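Local coordinates for protein 4-amino-4-deoxychorismate lyase (Legionella pneumophila, PDB 3LUL) that belongs to the class IV aminotransferase family and carries a covalently bound pyridoxal phosphate, in an assembly of two identical subunits, at residues Glu70-Lys75 with Leu108-Phe113; Leu124-Trp129 with Leu164-Glu169; Leu180-Asn185 with Glu228-Val233. All coordinates share one frame; numbering follows the deposited sequence.

Contact 1 of 3, residues Glu70-Lys75 with Leu108-Phe113; sequences EHLIQK and LIFQTF
K75 reaches from the helix over the strand to F110 and T112. Its CB faces the T112 methyl, CG2, while CG rests on the other neighbour, 4.0 Å from F110 CB. The chain then bends at chi2 (-85°), which carries CD back against the threonine methyl, 3.9 Å from T112 CG2. CE passes close to the F110 carbonyl oxygen. At the tip, NZ makes a weak hydrogen bond to F110 O at 3.4 Å. A firmer link runs through water: NZ donates to a water at 2.6 Å, and the same water accepts from T112 N at 2.9 Å. A second water, donating to F110 O, takes a weak bond from NZ as well, so NZ reaches the strand backbone at F110 O and T112 N, in both cases with the help of a water. D79 and D9 lie near NZ as long, weak ion pairs; D79 also hydrogen-bonds the T112 hydroxyl.

This is helix 65-78 laid across the mixed sheet of the N-terminal half, an alpha/beta layer in which strand 106-113 runs between strands 4-6 and 84-91. Helix and strand axes approach to 9.1 Å with their directions 39° apart. F110 fills the gap between them, its side chain crossing those of H71 and L72 at about a right angle. Both come obliquely from the helix side of the ring: L72 CD2 lies 3.7 Å from F110 CE1 and as near to CD1, and H71 CB lies 3.8 Å from F110 CE2, with CZ next. The imidazole and phenyl planes are only 10° apart but slid past each other, so the two rings barely overlap. V6 and A88 of the flanking strands also touch F110.

Contact 2 of 3, residues Leu124-Trp129 with Leu164-Glu169; sequences LISINW and LFFNTE
S126 and L164 pair in parallel where strands 122-131 and 162-167, the two strands of a beta-alpha-beta crossover, lie side by side; helix 146-157 connects them and packs on one face. Two backbone bonds hold the ladder: L164 N donates to I125 O at 2.9 Å, the N-H pointing almost down the carbonyl, and I127 N donates to L164 O, also 2.9 Å.

The short strands 124-127 and 164-167 run 30° apart. At N128 and W129 the chain turns a corner, and a water bridges the two segments there: it donates to I127 O at 2.8 Å and to W129 O, and accepts from F166 N at 2.9 Å.

On the helix side, I127, F165 and W129 interlock. I127 CG2 stands 3.4 Å above the indole plane, over its centre, and at 4.0 Å from F165 CD1. F165 lies beside both, pointing the same way; W129 NE1 sits near the plane of the phenyl ring, at its edge, 4.0 Å from F165 CE1. That N-H is taken by E147, and A151 of the same helix touches both I127 and F165.

The other face holds S126, L164 and F166. With OG beside its own backbone N (chi1 -66°), S126 brings the hydroxyl to 3.5 Å from F166 CE1; its polar partner is D249.

Contact 3 of 3, residues Leu180-Asn185 with Glu228-Val233; sequences LFLIEN and EDADAV
The D231 carboxylate meets the start of the turn at N185: N185 N donates to D231 OD2 at 2.9 Å, on the anti side and 30° out of the carboxylate plane. The side chains of E184 and D229 run side by side, their carboxylate planes 34° apart and the charged atoms not in contact. These like charges, 5.5 Å from E184 OE2 to D229 OD2, are each answered by a base of the preceding helix: R226 bridges E184 and K225 bridges D229, which probably offsets the repulsion. At the other end of the strand the F181 ring meets that of F234, the two planes near parallel.

Between these flat groups the two segments pair as antiparallel strands, and the pairing opens with a classic beta bulge. Two residues, D231 and A232, sit opposite the single I183, whose carbonyl oxygen takes two donors, D231 N at 2.8 Å and A232 N at 3.3 Å. In return I183 N donates to A232 O at 2.8 Å, closing the hydrogen-bonded pair.

The side chains divide between the faces. I183 and A232 share one, under I260 of helix 258-269. L182 and V233 share the other. There A230, just ahead of the bulge, tucks its methyl against L182, CB to CB 3.8 Å. Further along, L180 and V233 meet obliquely by their branch tips, with L180 CD1 3.9 Å from V233 CG1.

How the contacts relate
Contacts 2 and 3 belong to one mixed sheet, their centres 17 Å apart, and they touch directly: L164 CD1 packs on L180 CD1 at 3.7 Å. Contact 1 joins helix 65-78 to the other sheet, on the far side of the chain's centre, with its centre 34 Å from that of contact 2 and 37 Å from that of contact 3. Its nearest atoms stay about 19 Å from either. The three close one after another along the chain, strand 106-113 leading into strand 122-131. K141, the lysine modified with pyridoxal phosphate, falls in sequence between the two segments of contact 2. Contacts 1 and 2 both reach the second subunit, whereas no other protein chain touches contact 3.

Contact 1 of 3, residues Glu70-Lys75 with Leu108-Phe113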
loop_
_atom_site.group_PDB
_atom_site.type_symbol
_atom_site.label_atom_id
_atom_site.label_comp_id
_atom_site.label_asym_id
_atom_site.label_seq_id
_atom_site.Cartn_x
_atom_site.Cartn_y
_atom_site.Cartn_z
ATOM N N GLU B 70 20.789 -19.786 7.731
ATOM C CA GLU B 70 21.892 -19.415 8.653
ATOM C C GLU B 70 21.648 -18.049 9.305
ATOM O O GLU B 70 21.900 -17.876 10.505
ATOM C CB GLU B 70 23.253 -19.428 7.923
ATOM C CG GLU B 70 24.469 -18.764 8.667
ATOM C CD GLU B 70 24.810 -19.381 10.028
ATOM O OE1 GLU B 70 24.082 -20.292 10.491
ATOM O OE2 GLU B 70 25.821 -18.939 10.643
ATOM N N HIS B 71 21.165 -17.090 8.524
ATOM C CA HIS B 71 20.782 -15.777 9.083
ATOM C C HIS B 71 19.676 -15.864 10.111
ATOM O O HIS B 71 19.756 -15.193 11.137
ATOM C CB HIS B 71 20.404 -14.781 8.006
ATOM C CG HIS B 71 21.574 -14.083 7.412
ATOM N ND1 HIS B 71 22.056 -14.369 6.154
ATOM C CD2 HIS B 71 22.375 -13.117 7.913
ATOM C CE1 HIS B 71 23.086 -13.588 5.894
ATOM N NE2 HIS B 71 23.305 -12.824 6.947
ATOM N N LEU B 72 18.674 -16.696 9.857
ATOM C CA LEU B 72 17.580 -16.910 10.812
ATOM C C LEU B 72 18.119 -17.511 12.101
ATOM O O LEU B 72 17.798 -17.033 13.197
ATOM C CB LEU B 72 16.460 -17.798 10.246
ATOM C CG LEU B 72 15.740 -17.329 8.961
ATOM C CD1 LEU B 72 14.790 -18.428 8.417
ATOM C CD2 LEU B 72 14.972 -16.028 9.252
ATOM N N ILE B 73 18.981 -18.519 11.971
ATOM C CA ILE B 73 19.545 -19.189 13.152
ATOM C C ILE B 73 20.386 -18.209 13.952
ATOM O O ILE B 73 20.282 -18.183 15.177
ATOM C CB ILE B 73 20.358 -20.447 12.785
ATOM C CG1 ILE B 73 19.450 -21.527 12.172
ATOM C CG2 ILE B 73 21.085 -21.022 14.033
ATOM C CD1 ILE B 73 18.323 -22.024 13.046
ATOM N N GLN B 74 21.172 -17.367 13.278
ATOM C CA GLN B 74 22.060 -16.453 13.997
ATOM C C GLN B 74 21.275 -15.393 14.761
ATOM O O GLN B 74 21.692 -14.988 15.837
ATOM C CB GLN B 74 23.107 -15.802 13.081
ATOM C CG GLN B 74 24.258 -16.761 12.638
ATOM C CD GLN B 74 24.920 -17.570 13.789
ATOM O OE1 GLN B 74 24.990 -18.799 13.733
ATOM N NE2 GLN B 74 25.406 -16.876 14.823
ATOM N N LYS B 75 20.125 -14.989 14.214
ATOM C CA LYS B 75 19.206 -14.072 14.886
ATOM C C LYS B 75 18.543 -14.685 16.109
ATOM O O LYS B 75 18.517 -14.055 17.176
ATOM C CB LYS B 75 18.165 -13.548 13.892
ATOM C CG LYS B 75 18.495 -12.184 13.401
ATOM C CD LYS B 75 17.954 -11.174 14.393
ATOM C CE LYS B 75 18.759 -9.926 14.381
ATOM N NZ LYS B 75 18.053 -8.835 15.082
ATOM N N LEU B 108 17.943 -6.508 3.023
ATOM C CA LEU B 108 17.176 -7.420 3.823
ATOM C C LEU B 108 17.477 -7.136 5.290
ATOM O O LEU B 108 18.663 -6.981 5.659
ATOM C CB LEU B 108 17.578 -8.819 3.424
ATOM C CG LEU B 108 16.835 -10.054 3.877
ATOM C CD1 LEU B 108 15.298 -9.932 3.687
ATOM C CD2 LEU B 108 17.425 -11.235 3.126
ATOM N N ILE B 109 16.428 -7.017 6.112
ATOM C CA ILE B 109 16.559 -6.900 7.563
ATOM C C ILE B 109 15.752 -8.010 8.250
ATOM O O ILE B 109 14.622 -8.307 7.858
ATOM C CB ILE B 109 16.135 -5.511 8.076
ATOM C CG1 ILE B 109 17.133 -4.453 7.581
ATOM C CG2 ILE B 109 15.998 -5.469 9.649
ATOM C CD1 ILE B 109 16.756 -2.993 7.974
ATOM N N PHE B 110 16.366 -8.635 9.258
ATOM C CA PHE B 110 15.670 -9.595 10.126
ATOM C C PHE B 110 15.502 -9.059 11.535
ATOM O O PHE B 110 16.427 -8.467 12.103
ATOM C CB PHE B 110 16.455 -10.896 10.235
ATOM C CG PHE B 110 16.711 -11.564 8.929
ATOM C CD1 PHE B 110 15.799 -12.506 8.444
ATOM C CD2 PHE B 110 17.876 -11.299 8.199
ATOM C CE1 PHE B 110 16.037 -13.159 7.247
ATOM C CE2 PHE B 110 18.119 -11.954 7.004
ATOM C CZ PHE B 110 17.207 -12.887 6.533
ATOM N N GLN B 111 14.317 -9.255 12.085
ATOM C CA GLN B 111 14.007 -8.843 13.460
ATOM C C GLN B 111 13.218 -9.929 14.174
ATOM O O GLN B 111 12.291 -10.492 13.606
ATOM C CB GLN B 111 13.169 -7.574 13.453
ATOM C CG GLN B 111 13.961 -6.332 13.059
ATOM C CD GLN B 111 15.003 -5.915 14.109
ATOM O OE1 GLN B 111 16.223 -5.958 13.867
ATOM N NE2 GLN B 111 14.524 -5.494 15.271
ATOM N N THR B 112 13.600 -10.208 15.413
ATOM C CA THR B 112 12.907 -11.199 16.222
ATOM C C THR B 112 11.909 -10.484 17.115
ATOM O O THR B 112 12.005 -9.266 17.393
ATOM C CB THR B 112 13.851 -12.040 17.121
ATOM O OG1 THR B 112 14.485 -11.199 18.104
ATOM C CG2 THR B 112 14.890 -12.727 16.309
ATOM N N PHE B 113 10.954 -11.256 17.594
ATOM C CA PHE B 113 9.998 -10.767 18.576
ATOM C C PHE B 113 9.392 -11.930 19.327
ATOM O O PHE B 113 9.402 -13.083 18.882
ATOM C CB PHE B 113 8.904 -9.927 17.912
ATOM C CG PHE B 113 8.196 -10.629 16.791
ATOM C CD1 PHE B 113 8.711 -10.592 15.493
ATOM C CD2 PHE B 113 7.014 -11.323 17.014
ATOM C CE1 PHE B 113 8.053 -11.238 14.429
ATOM C CE2 PHE B 113 6.334 -11.958 15.963
ATOM C CZ PHE B 113 6.852 -11.931 14.672
HETATM O O HOH W 1 15.849 -8.679 16.367
HETATM O O HOH W 2 19.086 -7.307 12.632
#

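Contact 2 of 3, residues Leu124-Trp129 with Leu164-Glu169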
loop_
_atom_site.group_PDB
_atom_site.type_symbol
_atom_site.label_atom_id
_atom_site.label_comp_id
_atom_site.label_asym_id
_atom_site.label_seq_id
_atom_site.Cartn_x
_atom_site.Cartn_y
_atom_site.Cartn_z
ATOM N N LEU B 124 -15.335 -11.184 13.717
ATOM C CA LEU B 124 -15.086 -10.547 12.412
ATOM C C LEU B 124 -16.219 -9.627 11.998
ATOM O O LEU B 124 -17.372 -9.869 12.367
ATOM C CB LEU B 124 -14.938 -11.602 11.327
ATOM C CG LEU B 124 -13.820 -12.616 11.518
ATOM C CD1 LEU B 124 -13.779 -13.617 10.359
ATOM C CD2 LEU B 124 -12.464 -11.910 11.637
ATOM N N ILE B 125 -15.874 -8.586 11.238
ATOM C CA ILE B 125 -16.840 -7.775 10.515
ATOM C C ILE B 125 -16.470 -7.763 9.050
ATOM O O ILE B 125 -15.295 -7.884 8.696
ATOM C CB ILE B 125 -17.002 -6.312 11.065
ATOM C CG1 ILE B 125 -15.671 -5.577 11.191
ATOM C CG2 ILE B 125 -17.808 -6.301 12.422
ATOM C CD1 ILE B 125 -15.573 -4.275 10.441
ATOM N N SER B 126 -17.472 -7.651 8.186
ATOM C CA SER B 126 -17.234 -7.611 6.747
ATOM C C SER B 126 -16.922 -6.175 6.360
ATOM O O SER B 126 -17.632 -5.270 6.762
ATOM C CB SER B 126 -18.505 -8.029 5.993
ATOM O OG SER B 126 -18.840 -9.377 6.207
ATOM N N ILE B 127 -15.923 -5.971 5.522
ATOM C CA ILE B 127 -15.580 -4.650 5.028
ATOM C C ILE B 127 -16.448 -4.308 3.800
ATOM O O ILE B 127 -16.717 -5.169 2.959
ATOM C CB ILE B 127 -14.069 -4.638 4.711
ATOM C CG1 ILE B 127 -13.260 -4.666 6.039
ATOM C CG2 ILE B 127 -13.673 -3.481 3.828
ATOM C CD1 ILE B 127 -13.280 -3.407 6.886
ATOM N N ASN B 128 -16.830 -3.040 3.686
ATOM C CA ASN B 128 -17.768 -2.598 2.640
ATOM C C ASN B 128 -17.097 -2.369 1.279
ATOM O O ASN B 128 -17.707 -2.571 0.238
ATOM C CB ASN B 128 -18.529 -1.322 3.051
ATOM C CG ASN B 128 -17.630 -0.125 3.221
ATOM O OD1 ASN B 128 -16.650 -0.171 3.970
ATOM N ND2 ASN B 128 -17.953 0.962 2.516
ATOM N N TRP B 129 -15.863 -1.908 1.275
ATOM C CA TRP B 129 -15.181 -1.746 -0.003
ATOM C C TRP B 129 -14.687 -3.117 -0.529
ATOM O O TRP B 129 -14.341 -4.030 0.266
ATOM C CB TRP B 129 -14.071 -0.703 0.084
ATOM C CG TRP B 129 -12.860 -1.081 0.881
ATOM C CD1 TRP B 129 -11.802 -1.821 0.458
ATOM C CD2 TRP B 129 -12.544 -0.664 2.219
ATOM N NE1 TRP B 129 -10.880 -1.923 1.454
ATOM C CE2 TRP B 129 -11.299 -1.195 2.535
ATOM C CE3 TRP B 129 -13.200 0.115 3.175
ATOM C CZ2 TRP B 129 -10.686 -1.003 3.791
ATOM C CZ3 TRP B 129 -12.559 0.315 4.436
ATOM C CH2 TRP B 129 -11.340 -0.249 4.713
ATOM N N LEU B 164 -12.865 -8.868 7.456
ATOM C CA LEU B 164 -12.940 -9.797 6.352
ATOM C C LEU B 164 -13.255 -9.053 5.046
ATOM O O LEU B 164 -14.229 -8.272 4.958
ATOM C CB LEU B 164 -14.015 -10.838 6.623
ATOM C CG LEU B 164 -14.130 -11.984 5.641
ATOM C CD1 LEU B 164 -12.883 -12.907 5.665
ATOM C CD2 LEU B 164 -15.411 -12.802 6.009
ATOM N N PHE B 165 -12.414 -9.276 4.047
ATOM C CA PHE B 165 -12.565 -8.679 2.722
ATOM C C PHE B 165 -13.222 -9.615 1.697
ATOM O O PHE B 165 -13.041 -10.848 1.717
ATOM C CB PHE B 165 -11.215 -8.243 2.165
ATOM C CG PHE B 165 -10.472 -7.317 3.069
ATOM C CD1 PHE B 165 -10.680 -5.941 3.013
ATOM C CD2 PHE B 165 -9.569 -7.804 3.980
ATOM C CE1 PHE B 165 -9.980 -5.054 3.833
ATOM C CE2 PHE B 165 -8.855 -6.922 4.829
ATOM C CZ PHE B 165 -9.080 -5.539 4.761
ATOM N N PHE B 166 -13.945 -8.966 0.798
ATOM C CA PHE B 166 -14.588 -9.548 -0.349
ATOM C C PHE B 166 -14.065 -8.929 -1.668
ATOM O O PHE B 166 -13.577 -7.770 -1.698
ATOM C CB PHE B 166 -16.081 -9.356 -0.229
ATOM C CG PHE B 166 -16.708 -10.145 0.916
ATOM C CD1 PHE B 166 -16.579 -9.712 2.232
ATOM C CD2 PHE B 166 -17.409 -11.320 0.668
ATOM C CE1 PHE B 166 -17.131 -10.478 3.304
ATOM C CE2 PHE B 166 -17.963 -12.059 1.730
ATOM C CZ PHE B 166 -17.824 -11.626 3.026
ATOM N N ASN B 167 -14.119 -9.721 -2.736
ATOM C CA ASN B 167 -13.738 -9.233 -4.054
ATOM C C ASN B 167 -14.959 -8.629 -4.764
ATOM O O ASN B 167 -16.080 -8.652 -4.221
ATOM C CB ASN B 167 -12.966 -10.273 -4.912
ATOM C CG ASN B 167 -13.791 -11.471 -5.334
ATOM O OD1 ASN B 167 -15.013 -11.406 -5.421
ATOM N ND2 ASN B 167 -13.098 -12.572 -5.655
ATOM N N THR B 168 -14.730 -8.055 -5.946
ATOM C CA THR B 168 -15.787 -7.394 -6.712
ATOM C C THR B 168 -16.790 -8.360 -7.359
ATOM O O THR B 168 -17.799 -7.925 -7.925
ATOM C CB THR B 168 -15.183 -6.402 -7.768
ATOM O OG1 THR B 168 -14.328 -7.133 -8.647
ATOM C CG2 THR B 168 -14.383 -5.271 -7.080
ATOM N N GLU B 169 -16.567 -9.671 -7.205
ATOM C CA GLU B 169 -17.558 -10.687 -7.569
ATOM C C GLU B 169 -18.334 -11.148 -6.327
ATOM O O GLU B 169 -19.043 -12.131 -6.394
ATOM C CB GLU B 169 -16.864 -11.877 -8.262
ATOM C CG GLU B 169 -16.191 -11.473 -9.595
ATOM C CD GLU B 169 -15.248 -12.537 -10.158
ATOM O OE1 GLU B 169 -14.969 -13.545 -9.474
ATOM O OE2 GLU B 169 -14.757 -12.366 -11.294
HETATM O O HOH W 3 -14.525 -6.228 1.545
#

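Contact 3 of 3, residues Leu180-Asn185 with Glu228-Val233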
loop_
_atom_site.group_PDB
_atom_site.type_symbol
_atom_site.label_atom_id
_atom_site.label_comp_id
_atom_site.label_asym_id
_atom_site.label_seq_id
_atom_site.Cartn_x
_atom_site.Cartn_y
_atom_site.Cartn_z
ATOM N N LEU B 180 -8.992 -17.733 5.291
ATOM C CA LEU B 180 -10.248 -18.244 5.851
ATOM C C LEU B 180 -10.621 -19.604 5.328
ATOM O O LEU B 180 -10.520 -19.887 4.136
ATOM C CB LEU B 180 -11.402 -17.292 5.534
ATOM C CG LEU B 180 -12.756 -17.658 6.173
ATOM C CD1 LEU B 180 -13.530 -16.415 6.619
ATOM C CD2 LEU B 180 -13.605 -18.426 5.210
ATOM N N PHE B 181 -11.124 -20.438 6.241
ATOM C CA PHE B 181 -11.652 -21.775 5.952
ATOM C C PHE B 181 -13.037 -21.838 6.586
ATOM O O PHE B 181 -13.293 -21.196 7.611
ATOM C CB PHE B 181 -10.759 -22.862 6.576
ATOM C CG PHE B 181 -9.492 -23.153 5.786
ATOM C CD1 PHE B 181 -8.370 -22.353 5.920
ATOM C CD2 PHE B 181 -9.406 -24.266 4.988
ATOM C CE1 PHE B 181 -7.215 -22.629 5.230
ATOM C CE2 PHE B 181 -8.241 -24.545 4.285
ATOM C CZ PHE B 181 -7.155 -23.708 4.401
ATOM N N LEU B 182 -13.922 -22.627 6.005
ATOM C CA LEU B 182 -15.131 -23.021 6.715
ATOM C C LEU B 182 -15.364 -24.501 6.612
ATOM O O LEU B 182 -14.773 -25.200 5.779
ATOM C CB LEU B 182 -16.314 -22.211 6.221
ATOM C CG LEU B 182 -16.645 -22.288 4.752
ATOM C CD1 LEU B 182 -17.536 -23.489 4.612
ATOM C CD2 LEU B 182 -17.345 -21.025 4.165
ATOM N N ILE B 183 -16.232 -24.994 7.477
ATOM C CA ILE B 183 -16.595 -26.404 7.517
ATOM C C ILE B 183 -18.105 -26.459 7.394
ATOM O O ILE B 183 -18.797 -25.757 8.122
ATOM C CB ILE B 183 -16.199 -27.099 8.829
ATOM C CG1 ILE B 183 -14.666 -27.126 8.975
ATOM C CG2 ILE B 183 -16.717 -28.506 8.826
ATOM C CD1 ILE B 183 -14.194 -27.626 10.292
ATOM N N GLU B 184 -18.598 -27.251 6.452
ATOM C CA GLU B 184 -20.005 -27.551 6.363
ATOM C C GLU B 184 -20.177 -29.030 6.021
ATOM O O GLU B 184 -19.577 -29.517 5.051
ATOM C CB GLU B 184 -20.621 -26.680 5.266
ATOM C CG GLU B 184 -22.119 -26.902 5.060
ATOM C CD GLU B 184 -22.659 -26.022 3.933
ATOM O OE1 GLU B 184 -22.180 -26.167 2.779
ATOM O OE2 GLU B 184 -23.534 -25.178 4.220
ATOM N N ASN B 185 -21.015 -29.711 6.818
ATOM C CA ASN B 185 -21.267 -31.156 6.680
ATOM C C ASN B 185 -19.965 -31.948 6.565
ATOM O O ASN B 185 -19.814 -32.789 5.675
ATOM C CB ASN B 185 -22.193 -31.463 5.481
ATOM C CG ASN B 185 -23.477 -30.642 5.497
ATOM O OD1 ASN B 185 -24.015 -30.347 6.559
ATOM N ND2 ASN B 185 -23.956 -30.251 4.312
ATOM N N GLU B 228 -22.202 -17.623 6.317
ATOM C CA GLU B 228 -23.296 -17.496 7.287
ATOM C C GLU B 228 -23.914 -18.850 7.602
ATOM O O GLU B 228 -24.299 -19.110 8.733
ATOM C CB GLU B 228 -24.338 -16.500 6.767
ATOM C CG GLU B 228 -23.746 -15.082 6.736
ATOM C CD GLU B 228 -24.581 -14.045 6.019
ATOM O OE1 GLU B 228 -25.470 -14.395 5.211
ATOM O OE2 GLU B 228 -24.311 -12.851 6.255
ATOM N N ASP B 229 -23.989 -19.710 6.583
ATOM C CA ASP B 229 -24.525 -21.072 6.718
ATOM C C ASP B 229 -23.522 -22.152 7.180
ATOM O O ASP B 229 -23.921 -23.298 7.358
ATOM C CB ASP B 229 -25.167 -21.527 5.395
ATOM C CG ASP B 229 -26.454 -20.755 5.052
ATOM O OD1 ASP B 229 -26.963 -19.973 5.900
ATOM O OD2 ASP B 229 -26.943 -20.924 3.912
ATOM N N ALA B 230 -22.256 -21.797 7.390
ATOM C CA ALA B 230 -21.227 -22.770 7.804
ATOM C C ALA B 230 -21.452 -23.354 9.195
ATOM O O ALA B 230 -22.014 -22.687 10.053
ATOM C CB ALA B 230 -19.840 -22.111 7.752
ATOM N N ASP B 231 -20.961 -24.574 9.431
ATOM C CA ASP B 231 -20.968 -25.174 10.761
ATOM C C ASP B 231 -19.905 -24.529 11.648
ATOM O O ASP B 231 -20.138 -24.298 12.851
ATOM C CB ASP B 231 -20.778 -26.704 10.695
ATOM C CG ASP B 231 -21.951 -27.412 10.022
ATOM O OD1 ASP B 231 -23.102 -26.921 10.170
ATOM O OD2 ASP B 231 -21.732 -28.446 9.354
ATOM N N ALA B 232 -18.740 -24.255 11.051
ATOM C CA ALA B 232 -17.656 -23.556 11.728
ATOM C C ALA B 232 -16.857 -22.812 10.706
ATOM O O ALA B 232 -16.902 -23.149 9.524
ATOM C CB ALA B 232 -16.733 -24.507 12.456
ATOM N N VAL B 233 -16.111 -21.841 11.214
ATOM C CA VAL B 233 -15.291 -20.968 10.419
ATOM C C VAL B 233 -14.032 -20.763 11.208
ATOM O O VAL B 233 -14.066 -20.565 12.446
ATOM C CB VAL B 233 -15.927 -19.584 10.179
ATOM C CG1 VAL B 233 -15.011 -18.705 9.360
ATOM C CG2 VAL B 233 -17.324 -19.723 9.473
#